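Local coordinates for pollen-specific leucine-rich repeat extensin-like protein 1 (PDB 6TME), which probably acts at the pollen cell wall, where its leucine-rich repeat domain is thought to bind a partner protein or peptide, at residues M142-F156 with W163-E177. Sequence-based numbering, arbitrary orientation.
Sequences MYEFDVSNNRFVGPF and WPSLKFLDIRYNDFE. With SO4 (sulfate ion), chain I; SO4 (sulfate ion), chain H.
W163 turns its CG beside its own backbone N (chi1 -68°), swinging the indole under M142 CB, while M142 places CG on the far side from its N (chi1 -167°), over the same face toward its rim. M142 CB stands 3.6 Å from the centroid of the five-membered ring of W163, a CH-pi contact, and the sulfur lies farther off above the six-membered ring. The far rim of the indole presents CH2 to the face of F145, an edge-to-face pair. With an alanine here instead of W163, the face of F145 and the chain of M142 would probably lose their aromatic neighbour, and the carbonyl of L136 its indole N-H.

Parallel ladders join consecutive turns of the solenoid, E144-D146 against F168-D170 and V153-G154 against D175-F176. N174, whose amide both donates and accepts, supplements the backbone bonds between them: ND2 donates to V147 O at 3.0 Å, almost straight at 179°, and to I171 O, while OD1 accepts from F152 N at 3.1 Å. N150 (to V147 O, V123 O and F128 N) and N197 (to I171 O and F176 N) continue this asparagine ladder of leucine-rich repeats. A side chain at G154 would hit V153 O and P155 CD, so glycine suits this corner.

D146 OD1 and D170 OD2 lie 3.6 Å apart; a water donating to both OD2 atoms, S148 OG and N donating to D146 OD1 (an Asx turn) and the D170-R172 salt bridge probably offset the repulsion. The other protein's chain bonds D146 OD2 through an aromatic side chain and R172 NH1 through its backbone, making this face part of the interface. Strand 120-122 flanks these turns through F121, its ring nearly parallel to F145; strand 191-193 flanks the other side, where F193 meets F168.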
loop_
_atom_site.group_PDB
_atom_site.type_symbol
_atom_site.label_atom_id
_atom_site.label_comp_id
_atom_site.label_asym_id
_atom_site.label_seq_id
_atom_site.Cartn_x
_atom_site.Cartn_y
_atom_site.Cartn_z
ATOM N N MET A 142 -4.923 15.343 -10.824
ATOM C CA MET A 142 -4.203 14.501 -9.877
ATOM C C MET A 142 -4.249 13.040 -10.308
ATOM O O MET A 142 -5.319 12.479 -10.581
ATOM C CB MET A 142 -4.782 14.641 -8.473
ATOM C CG MET A 142 -3.892 14.039 -7.431
ATOM S SD MET A 142 -2.259 14.806 -7.499
ATOM C CE MET A 142 -2.593 16.297 -6.547
ATOM N N TYR A 143 -3.071 12.452 -10.390
ATOM C CA TYR A 143 -2.806 11.110 -10.873
ATOM C C TYR A 143 -2.056 10.266 -9.854
ATOM O O TYR A 143 -2.400 9.096 -9.660
ATOM C CB TYR A 143 -2.007 11.223 -12.180
ATOM C CG TYR A 143 -1.638 9.939 -12.918
ATOM C CD1 TYR A 143 -2.451 9.433 -13.934
ATOM C CD2 TYR A 143 -0.436 9.298 -12.666
ATOM C CE1 TYR A 143 -2.102 8.300 -14.635
ATOM C CE2 TYR A 143 -0.079 8.165 -13.351
ATOM C CZ TYR A 143 -0.911 7.669 -14.339
ATOM O OH TYR A 143 -0.523 6.545 -15.032
ATOM N N GLU A 144 -1.055 10.850 -9.185
ATOM C CA GLU A 144 -0.246 10.173 -8.173
ATOM C C GLU A 144 -0.043 11.119 -7.001
ATOM O O GLU A 144 0.599 12.167 -7.135
ATOM C CB GLU A 144 1.118 9.699 -8.701
ATOM C CG GLU A 144 1.874 10.657 -9.592
ATOM C CD GLU A 144 3.109 10.017 -10.239
ATOM O OE1 GLU A 144 4.102 9.716 -9.534
ATOM O OE2 GLU A 144 3.062 9.800 -11.469
ATOM N N PHE A 145 -0.547 10.710 -5.845
ATOM C CA PHE A 145 -0.579 11.513 -4.638
ATOM C C PHE A 145 0.103 10.704 -3.555
ATOM O O PHE A 145 -0.385 9.635 -3.177
ATOM C CB PHE A 145 -2.024 11.832 -4.247
ATOM C CG PHE A 145 -2.154 12.932 -3.264
ATOM C CD1 PHE A 145 -1.979 14.265 -3.660
ATOM C CD2 PHE A 145 -2.505 12.653 -1.941
ATOM C CE1 PHE A 145 -2.117 15.302 -2.735
ATOM C CE2 PHE A 145 -2.644 13.683 -1.008
ATOM C CZ PHE A 145 -2.447 15.006 -1.399
ATOM N N ASP A 146 1.232 11.191 -3.073
ATOM C CA ASP A 146 2.044 10.435 -2.129
ATOM C C ASP A 146 2.315 11.371 -0.962
ATOM O O ASP A 146 3.177 12.255 -1.060
ATOM C CB ASP A 146 3.336 9.933 -2.774
ATOM C CG ASP A 146 4.220 9.133 -1.802
ATOM O OD1 ASP A 146 3.758 8.795 -0.683
ATOM O OD2 ASP A 146 5.389 8.854 -2.164
ATOM N N VAL A 147 1.552 11.197 0.116
ATOM C CA VAL A 147 1.813 11.888 1.369
ATOM C C VAL A 147 2.351 10.927 2.432
ATOM O O VAL A 147 2.245 11.194 3.624
ATOM C CB VAL A 147 0.566 12.649 1.853
ATOM C CG1 VAL A 147 0.251 13.833 0.868
ATOM C CG2 VAL A 147 -0.643 11.719 1.991
ATOM N N SER A 148 2.973 9.824 2.014
ATOM C CA SER A 148 3.453 8.827 2.966
ATOM C C SER A 148 4.492 9.414 3.923
ATOM O O SER A 148 5.303 10.269 3.548
ATOM C CB SER A 148 4.042 7.630 2.224
ATOM O OG SER A 148 5.141 8.009 1.415
ATOM N N ASN A 149 4.437 8.966 5.179
ATOM C CA ASN A 149 5.446 9.260 6.202
ATOM C C ASN A 149 5.491 10.752 6.532
ATOM O O ASN A 149 6.519 11.421 6.414
ATOM C CB ASN A 149 6.833 8.744 5.795
ATOM C CG ASN A 149 7.823 8.837 6.928
ATOM O OD1 ASN A 149 7.430 8.889 8.107
ATOM N ND2 ASN A 149 9.103 8.877 6.597
ATOM N N ASN A 150 4.348 11.257 6.973
ATOM C CA ASN A 150 4.221 12.655 7.357
ATOM C C ASN A 150 3.547 12.697 8.727
ATOM O O ASN A 150 3.554 11.721 9.490
ATOM C CB ASN A 150 3.469 13.417 6.261
ATOM C CG ASN A 150 4.410 14.010 5.226
ATOM O OD1 ASN A 150 5.031 15.037 5.475
ATOM N ND2 ASN A 150 4.524 13.363 4.064
ATOM N N ARG A 151 2.940 13.836 9.052
ATOM C CA ARG A 151 2.248 14.025 10.323
ATOM C C ARG A 151 0.781 14.353 10.091
ATOM O O ARG A 151 0.181 15.134 10.834
ATOM C CB ARG A 151 2.924 15.113 11.156
ATOM C CG ARG A 151 4.403 14.818 11.441
ATOM C CD ARG A 151 4.500 13.751 12.516
ATOM N NE ARG A 151 5.880 13.364 12.807
ATOM C CZ ARG A 151 6.431 12.233 12.380
ATOM N NH1 ARG A 151 5.725 11.390 11.632
ATOM N NH2 ARG A 151 7.684 11.945 12.695
ATOM N N PHE A 152 0.195 13.773 9.051
ATOM C CA PHE A 152 -1.224 13.981 8.816
ATOM C C PHE A 152 -2.061 13.167 9.802
ATOM O O PHE A 152 -1.637 12.118 10.294
ATOM C CB PHE A 152 -1.569 13.604 7.387
ATOM C CG PHE A 152 -0.936 14.489 6.371
ATOM C CD1 PHE A 152 -1.257 15.847 6.317
ATOM C CD2 PHE A 152 -0.015 13.976 5.466
ATOM C CE1 PHE A 152 -0.691 16.666 5.367
ATOM C CE2 PHE A 152 0.566 14.792 4.518
ATOM C CZ PHE A 152 0.216 16.141 4.459
ATOM N N VAL A 153 -3.268 13.669 10.086
ATOM C CA VAL A 153 -4.105 13.149 11.161
ATOM C C VAL A 153 -5.579 13.207 10.772
ATOM O O VAL A 153 -6.000 13.985 9.910
ATOM C CB VAL A 153 -3.903 13.923 12.490
ATOM C CG1 VAL A 153 -2.577 13.583 13.132
ATOM C CG2 VAL A 153 -4.039 15.435 12.256
ATOM N N GLY A 154 -6.371 12.383 11.453
ATOM C CA GLY A 154 -7.805 12.487 11.381
ATOM C C GLY A 154 -8.371 11.613 10.288
ATOM O O GLY A 154 -7.713 10.709 9.772
ATOM N N PRO A 155 -9.605 11.901 9.889
ATOM C CA PRO A 155 -10.336 10.998 8.992
ATOM C C PRO A 155 -9.669 10.831 7.633
ATOM O O PRO A 155 -8.909 11.684 7.171
ATOM C CB PRO A 155 -11.701 11.687 8.845
ATOM C CG PRO A 155 -11.804 12.595 10.055
ATOM C CD PRO A 155 -10.402 13.074 10.282
ATOM N N PHE A 156 -9.988 9.707 6.986
ATOM C CA PHE A 156 -9.459 9.415 5.665
ATOM C C PHE A 156 -9.566 10.656 4.776
ATOM O O PHE A 156 -10.606 11.321 4.780
ATOM C CB PHE A 156 -10.226 8.244 5.052
ATOM C CG PHE A 156 -9.741 7.848 3.690
ATOM C CD1 PHE A 156 -10.164 8.518 2.559
ATOM C CD2 PHE A 156 -8.845 6.805 3.544
ATOM C CE1 PHE A 156 -9.702 8.146 1.295
ATOM C CE2 PHE A 156 -8.386 6.429 2.297
ATOM C CZ PHE A 156 -8.814 7.110 1.164
ATOM N N TRP A 163 -10.875 12.966 -7.427
ATOM C CA TRP A 163 -9.945 13.109 -8.539
ATOM C C TRP A 163 -10.279 12.070 -9.599
ATOM O O TRP A 163 -10.133 10.875 -9.334
ATOM C CB TRP A 163 -8.512 12.946 -8.064
ATOM C CG TRP A 163 -8.056 14.058 -7.172
ATOM C CD1 TRP A 163 -8.383 15.371 -7.284
ATOM C CD2 TRP A 163 -7.205 13.956 -6.021
ATOM N NE1 TRP A 163 -7.781 16.104 -6.290
ATOM C CE2 TRP A 163 -7.051 15.262 -5.499
ATOM C CE3 TRP A 163 -6.543 12.891 -5.389
ATOM C CZ2 TRP A 163 -6.265 15.537 -4.377
ATOM C CZ3 TRP A 163 -5.774 13.161 -4.268
ATOM C CH2 TRP A 163 -5.637 14.477 -3.775
ATOM N N PRO A 164 -10.722 12.470 -10.801
ATOM C CA PRO A 164 -11.139 11.474 -11.814
ATOM C C PRO A 164 -9.994 10.733 -12.504
ATOM O O PRO A 164 -10.254 9.768 -13.229
ATOM C CB PRO A 164 -11.922 12.311 -12.825
ATOM C CG PRO A 164 -11.305 13.730 -12.696
ATOM C CD PRO A 164 -10.961 13.861 -11.224
ATOM N N SER A 165 -8.746 11.144 -12.325
ATOM C CA SER A 165 -7.625 10.513 -12.999
ATOM C C SER A 165 -6.689 9.852 -12.002
ATOM O O SER A 165 -5.567 9.484 -12.357
ATOM C CB SER A 165 -6.868 11.568 -13.829
ATOM O OG SER A 165 -7.494 11.760 -15.094
ATOM N N LEU A 166 -7.122 9.704 -10.761
ATOM C CA LEU A 166 -6.249 9.215 -9.707
ATOM C C LEU A 166 -5.891 7.734 -9.896
ATOM O O LEU A 166 -6.762 6.876 -10.077
ATOM C CB LEU A 166 -6.919 9.436 -8.362
ATOM C CG LEU A 166 -6.120 8.884 -7.178
ATOM C CD1 LEU A 166 -4.805 9.588 -7.082
ATOM C CD2 LEU A 166 -6.895 9.019 -5.884
ATOM N N LYS A 167 -4.602 7.442 -9.846
ATOM C CA LYS A 167 -4.062 6.121 -10.085
ATOM C C LYS A 167 -3.235 5.583 -8.921
ATOM O O LYS A 167 -3.199 4.371 -8.711
ATOM C CB LYS A 167 -3.182 6.129 -11.349
ATOM C CG LYS A 167 -2.523 4.781 -11.621
ATOM C CD LYS A 167 -1.916 4.683 -12.980
ATOM C CE LYS A 167 -1.861 3.233 -13.438
ATOM N NZ LYS A 167 -1.038 3.090 -14.658
ATOM N N PHE A 168 -2.583 6.453 -8.162
ATOM C CA PHE A 168 -1.637 6.078 -7.123
ATOM C C PHE A 168 -1.963 6.934 -5.916
ATOM O O PHE A 168 -1.902 8.171 -5.995
ATOM C CB PHE A 168 -0.201 6.311 -7.591
ATOM C CG PHE A 168 0.863 5.857 -6.620
ATOM C CD1 PHE A 168 1.177 6.605 -5.488
ATOM C CD2 PHE A 168 1.593 4.705 -6.876
ATOM C CE1 PHE A 168 2.183 6.189 -4.638
ATOM C CE2 PHE A 168 2.582 4.301 -6.042
ATOM C CZ PHE A 168 2.885 5.034 -4.930
ATOM N N LEU A 169 -2.335 6.283 -4.821
ATOM C CA LEU A 169 -2.664 6.948 -3.569
ATOM C C LEU A 169 -1.820 6.305 -2.485
ATOM O O LEU A 169 -2.009 5.122 -2.178
ATOM C CB LEU A 169 -4.149 6.812 -3.263
ATOM C CG LEU A 169 -4.677 7.504 -2.002
ATOM C CD1 LEU A 169 -4.253 8.947 -1.937
ATOM C CD2 LEU A 169 -6.203 7.402 -1.931
ATOM N N ASP A 170 -0.886 7.072 -1.912
ATOM C CA ASP A 170 -0.085 6.623 -0.773
ATOM C C ASP A 170 -0.293 7.544 0.431
ATOM O O ASP A 170 0.200 8.672 0.445
ATOM C CB ASP A 170 1.394 6.547 -1.143
ATOM C CG ASP A 170 2.202 5.730 -0.133
ATOM O OD1 ASP A 170 1.743 5.623 1.024
ATOM O OD2 ASP A 170 3.288 5.206 -0.481
ATOM N N ILE A 171 -0.992 7.054 1.456
ATOM C CA ILE A 171 -1.165 7.773 2.713
ATOM C C ILE A 171 -0.557 7.021 3.889
ATOM O O ILE A 171 -0.802 7.375 5.043
ATOM C CB ILE A 171 -2.648 8.089 2.979
ATOM C CG1 ILE A 171 -3.435 6.775 3.170
ATOM C CG2 ILE A 171 -3.241 8.928 1.820
ATOM C CD1 ILE A 171 -4.877 6.987 3.606
ATOM N N ARG A 172 0.252 6.002 3.612
ATOM C CA ARG A 172 0.825 5.155 4.647
ATOM C C ARG A 172 1.705 5.976 5.590
ATOM O O ARG A 172 2.251 7.029 5.226
ATOM C CB ARG A 172 1.630 4.008 3.999
ATOM C CG ARG A 172 3.000 4.438 3.453
ATOM C CD ARG A 172 3.664 3.491 2.437
ATOM N NE ARG A 172 4.662 4.288 1.720
ATOM C CZ ARG A 172 5.967 4.320 1.987
ATOM N NH1 ARG A 172 6.518 3.529 2.922
ATOM N NH2 ARG A 172 6.739 5.154 1.304
ATOM N N TYR A 173 1.793 5.505 6.837
ATOM C CA TYR A 173 2.695 6.057 7.852
ATOM C C TYR A 173 2.298 7.479 8.253
ATOM O O TYR A 173 3.131 8.386 8.335
ATOM C CB TYR A 173 4.150 6.002 7.383
ATOM C CG TYR A 173 4.795 4.713 7.766
ATOM C CD1 TYR A 173 5.120 4.435 9.100
ATOM C CD2 TYR A 173 5.058 3.748 6.805
ATOM C CE1 TYR A 173 5.715 3.209 9.455
ATOM C CE2 TYR A 173 5.651 2.558 7.135
ATOM C CZ TYR A 173 5.970 2.287 8.461
ATOM O OH TYR A 173 6.548 1.088 8.743
ATOM N N ASN A 174 1.008 7.668 8.494
ATOM C CA ASN A 174 0.499 8.918 9.026
ATOM C C ASN A 174 -0.317 8.536 10.258
ATOM O O ASN A 174 -0.105 7.488 10.870
ATOM C CB ASN A 174 -0.304 9.681 7.976
ATOM C CG ASN A 174 0.576 10.376 6.968
ATOM O OD1 ASN A 174 1.216 11.379 7.281
ATOM N ND2 ASN A 174 0.594 9.867 5.738
ATOM N N ASP A 175 -1.257 9.391 10.636
ATOM C CA ASP A 175 -2.159 9.134 11.742
ATOM C C ASP A 175 -3.599 9.303 11.285
ATOM O O ASP A 175 -4.429 9.891 11.984
ATOM C CB ASP A 175 -1.844 10.048 12.924
ATOM C CG ASP A 175 -2.573 9.632 14.202
ATOM O OD1 ASP A 175 -3.047 8.485 14.280
ATOM O OD2 ASP A 175 -2.710 10.470 15.117
ATOM N N PHE A 176 -3.907 8.825 10.082
ATOM C CA PHE A 176 -5.300 8.720 9.670
ATOM C C PHE A 176 -6.010 7.632 10.479
ATOM O O PHE A 176 -5.401 6.650 10.918
ATOM C CB PHE A 176 -5.393 8.435 8.172
ATOM C CG PHE A 176 -4.876 9.561 7.308
ATOM C CD1 PHE A 176 -5.543 10.785 7.266
ATOM C CD2 PHE A 176 -3.728 9.401 6.544
ATOM C CE1 PHE A 176 -5.074 11.817 6.481
ATOM C CE2 PHE A 176 -3.244 10.436 5.761
ATOM C CZ PHE A 176 -3.918 11.641 5.726
ATOM N N GLU A 177 -7.310 7.813 10.692
ATOM C CA GLU A 177 -8.018 6.925 11.610
ATOM C C GLU A 177 -9.496 6.878 11.246
ATOM O O GLU A 177 -9.964 7.580 10.344
ATOM C CB GLU A 177 -7.813 7.387 13.052
ATOM C CG GLU A 177 -8.295 8.797 13.283
ATOM C CD GLU A 177 -9.769 8.854 13.641
ATOM O OE1 GLU A 177 -10.174 8.113 14.574
ATOM O OE2 GLU A 177 -10.512 9.618 12.966
HETATM S S SO4 I . -2.521 5.115 -17.502
HETATM O O1 SO4 I . -1.516 4.304 -16.814
HETATM O O2 SO4 I . -1.985 6.449 -17.784
HETATM O O3 SO4 I . -2.890 4.461 -18.759
HETATM O O4 SO4 I . -3.700 5.230 -16.653
HETATM S S SO4 H . 9.220 14.256 14.079
HETATM O O1 SO4 H . 9.766 15.206 15.027
HETATM O O2 SO4 H . 9.952 14.169 12.820
HETATM O O3 SO4 H . 7.850 14.674 13.832
HETATM O O4 SO4 H . 9.277 12.923 14.667
HETATM O O HOH W 1 -7.695 13.268 -11.076
HETATM O O HOH W 2 5.594 6.307 -1.535
HETATM O O HOH W 3 5.258 9.025 10.078
HETATM O O HOH W 4 -11.796 7.724 8.596
#